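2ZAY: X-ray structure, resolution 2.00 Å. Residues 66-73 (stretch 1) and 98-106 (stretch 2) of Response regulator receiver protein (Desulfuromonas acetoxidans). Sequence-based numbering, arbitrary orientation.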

# COMPACT_ATOMS: atom_id res chain seq x y z
N SER A 66 -9.77 -4.14 7.47
CA SER A 66 -8.53 -3.42 7.74
C SER A 66 -7.40 -3.75 6.77
O SER A 66 -7.51 -4.65 5.94
N GLY A 67 -6.31 -2.99 6.89
CA GLY A 67 -5.15 -3.22 6.05
C GLY A 67 -4.57 -4.60 6.37
O GLY A 67 -4.04 -5.27 5.48
N MET A 68 -4.67 -5.02 7.63
CA MET A 68 -4.17 -6.34 8.02
C MET A 68 -5.04 -7.43 7.40
O MET A 68 -4.55 -8.50 7.04
N ASP A 69 -6.34 -7.16 7.28
CA ASP A 69 -7.27 -8.12 6.68
C ASP A 69 -6.94 -8.25 5.21
O ASP A 69 -6.93 -9.36 4.66
N LEU A 70 -6.65 -7.12 4.57
CA LEU A 70 -6.30 -7.11 3.15
C LEU A 70 -4.99 -7.88 2.97
O LEU A 70 -4.87 -8.70 2.07
N PHE A 71 -4.02 -7.60 3.83
CA PHE A 71 -2.74 -8.29 3.76
C PHE A 71 -2.95 -9.80 3.79
O PHE A 71 -2.40 -10.54 2.97
N ASN A 72 -3.76 -10.27 4.75
CA ASN A 72 -4.02 -11.70 4.88
C ASN A 72 -4.76 -12.27 3.66
O ASN A 72 -4.46 -13.38 3.22
N SER A 73 -5.71 -11.51 3.13
CA SER A 73 -6.46 -11.98 1.96
C SER A 73 -5.55 -12.12 0.74
O SER A 73 -5.70 -13.05 -0.05
N ALA A 98 5.44 -1.83 14.93
CA ALA A 98 6.07 -3.14 15.16
C ALA A 98 5.15 -4.30 14.78
O ALA A 98 5.60 -5.26 14.17
N GLN A 99 3.86 -4.21 15.13
CA GLN A 99 2.94 -5.29 14.78
C GLN A 99 2.83 -5.51 13.27
O GLN A 99 2.87 -6.65 12.79
N LEU A 100 2.69 -4.43 12.51
CA LEU A 100 2.57 -4.56 11.06
C LEU A 100 3.86 -5.09 10.43
O LEU A 100 3.83 -5.99 9.59
N LEU A 101 4.99 -4.54 10.85
CA LEU A 101 6.26 -5.03 10.32
C LEU A 101 6.47 -6.51 10.70
O LEU A 101 6.93 -7.30 9.88
N ASP A 102 6.11 -6.87 11.93
CA ASP A 102 6.29 -8.26 12.38
C ASP A 102 5.45 -9.24 11.56
O ASP A 102 5.87 -10.38 11.34
N MET A 103 4.29 -8.77 11.11
CA MET A 103 3.34 -9.52 10.28
C MET A 103 3.85 -9.81 8.88
O MET A 103 3.44 -10.79 8.25
N GLY A 104 4.71 -8.92 8.37
CA GLY A 104 5.23 -9.13 7.03
C GLY A 104 5.09 -7.92 6.11
O GLY A 104 5.50 -7.98 4.95
N PHE A 105 4.47 -6.85 6.60
CA PHE A 105 4.36 -5.65 5.77
C PHE A 105 5.80 -5.27 5.44
O PHE A 105 6.67 -5.26 6.32
N ILE A 106 6.07 -4.96 4.18
CA ILE A 106 7.44 -4.64 3.78
C ILE A 106 7.95 -3.30 4.32
O ILE A 106 9.16 -3.09 4.43

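The helices of residues 67-73 and 98-103 run side by side in nearly the same direction, with an angle of 2° between their axes and a closest approach of 11.7 Å. At that spacing the backbones stay well apart, and side chains fill the gap. No hydrogen bond crosses between the stretches; the contact, 386 Å² summed over both sides, is mainly apolar and rests mainly on Met 68, Phe 71 and Met 103, with Phe 105 packing against both Met 68 and Phe 71.

Met 68 and Phe 71 lie one helical turn apart and contribute equally, each losing 88 Å² to the other stretch. The CA-to-CB bond of Met 68 points sideways, but its chi1 m, chi2 t, chi3 m conformation places CG and SD within reach of the second stretch. Its CG is the focus of the packing, 3.4 Å from Leu 100 CD2 and likewise 3.4 Å from Met 103 SD. The same Met 68 CG lies 4.2 Å from Phe 105 CE2, so a single methylene meets three residues of the second stretch. Farther out, Met 68 SD comes within 3.8 Å of Gln 99 NE2, where the t, t conformation of chi1 and chi2 extends the glutamine toward the first helix from a CB that starts out sideways. Leu 100 (m, t) behaves similarly: its CB points sideways, yet CD2 reaches Met 68.

The CA-to-CB bond of Phe 71 points toward the second stretch, with chi1 t and chi2 at 87°. Its ring reaches past the last turn of the second helix, with CE2 3.7 Å from Met 103 O and CZ 3.7 Å from Gly 104 C. Phe 105 lies over one face of this ring; the ring centroids are 4.7 Å apart and the planes meet at 31°, an oblique arrangement. The closest approach of the two residues is from Phe 71 CB to Phe 105 CZ, 3.6 Å.

The CA-to-CB bond of Met 103 also points toward the first stretch. Its chi1 of -98° falls between wells, while chi2 is t and chi3 p, a course that sets SD against Met 68 and brings CE 3.8 Å from Phe 71 CD2. The same Met 103 CE is 3.8 Å from Asn 72 OD1, a van der Waals contact at the margin of the interface.

After Met 103 the backbone turns at Gly 104, whose lack of a side chain leaves space for the Phe 71 ring. Gly 104 has positive phi in a Schellman motif, with Phe 105 N donating to Leu 100 O at 3.2 Å. A CB on Gly 104 would lie only 3.0 Å from Phe 71 CZ and would also be jammed against the carbonyl oxygen of Met 103. Phe 105 (chi1 m) then sends its ring inward, CZ lying 3.5 Å from Gly 67 O, which approaches the ring edge. That oxygen remains engaged in its own helix, accepting from Phe 71 N at 2.9 Å.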

# COMPACT_ATOMS: atom_id res chain seq x y z
CB SER A 66 -8.06 -3.72 9.16
OG SER A 66 -7.49 -5.01 9.22
CB MET A 68 -4.15 -6.49 9.54
CG MET A 68 -3.03 -5.73 10.24
SD MET A 68 -2.93 -6.07 12.03
CE MET A 68 -4.39 -5.21 12.59
CB ASP A 69 -8.72 -7.65 6.82
CG ASP A 69 -9.22 -7.70 8.25
OD1 ASP A 69 -8.91 -8.69 8.95
OD2 ASP A 69 -9.93 -6.75 8.67
CB LEU A 70 -6.12 -5.67 2.65
CG LEU A 70 -5.67 -5.50 1.20
CD1 LEU A 70 -6.63 -6.23 0.28
CD2 LEU A 70 -5.61 -4.01 0.83
CB PHE A 71 -1.85 -7.88 4.94
CG PHE A 71 -0.47 -8.48 4.89
CD1 PHE A 71 0.55 -7.85 4.19
CD2 PHE A 71 -0.20 -9.68 5.54
CE1 PHE A 71 1.84 -8.40 4.15
CE2 PHE A 71 1.07 -10.24 5.51
CZ PHE A 71 2.10 -9.60 4.81
CB ASN A 72 -4.84 -12.00 6.14
CG ASN A 72 -4.06 -11.73 7.42
OD1 ASN A 72 -2.84 -11.88 7.46
ND2 ASN A 72 -4.78 -11.36 8.48
CB SER A 73 -7.60 -11.01 1.64
OG SER A 73 -8.54 -11.01 2.70
CB ALA A 98 6.50 -3.27 16.62
CB GLN A 99 1.54 -5.02 15.34
CG GLN A 99 0.44 -5.90 14.73
CD GLN A 99 -0.94 -5.63 15.30
OE1 GLN A 99 -1.33 -4.48 15.52
NE2 GLN A 99 -1.71 -6.69 15.53
CB LEU A 100 2.19 -3.21 10.44
CG LEU A 100 0.80 -2.70 10.82
CD1 LEU A 100 0.50 -1.42 10.06
CD2 LEU A 100 -0.25 -3.76 10.52
CB LEU A 101 7.43 -4.19 10.86
CG LEU A 101 7.54 -2.75 10.36
CD1 LEU A 101 8.78 -2.09 10.96
CD2 LEU A 101 7.63 -2.74 8.84
CB ASP A 102 5.95 -8.39 13.87
CG ASP A 102 6.99 -7.72 14.77
OD1 ASP A 102 8.14 -7.52 14.33
OD2 ASP A 102 6.67 -7.39 15.93
CB MET A 103 2.06 -8.71 10.08
CG MET A 103 0.91 -9.03 10.96
SD MET A 103 -0.43 -7.95 10.47
CE MET A 103 -1.17 -8.89 9.15
CB PHE A 105 3.67 -4.52 6.54
CG PHE A 105 2.16 -4.57 6.46
CD1 PHE A 105 1.48 -3.93 5.43
CD2 PHE A 105 1.42 -5.29 7.40
CE1 PHE A 105 0.08 -4.00 5.32
CE2 PHE A 105 0.01 -5.38 7.30
CZ PHE A 105 -0.65 -4.73 6.26
CB ILE A 106 7.60 -4.70 2.24
CG1 ILE A 106 9.06 -5.01 1.90
CG2 ILE A 106 7.13 -3.40 1.62
CD1 ILE A 106 9.26 -5.38 0.45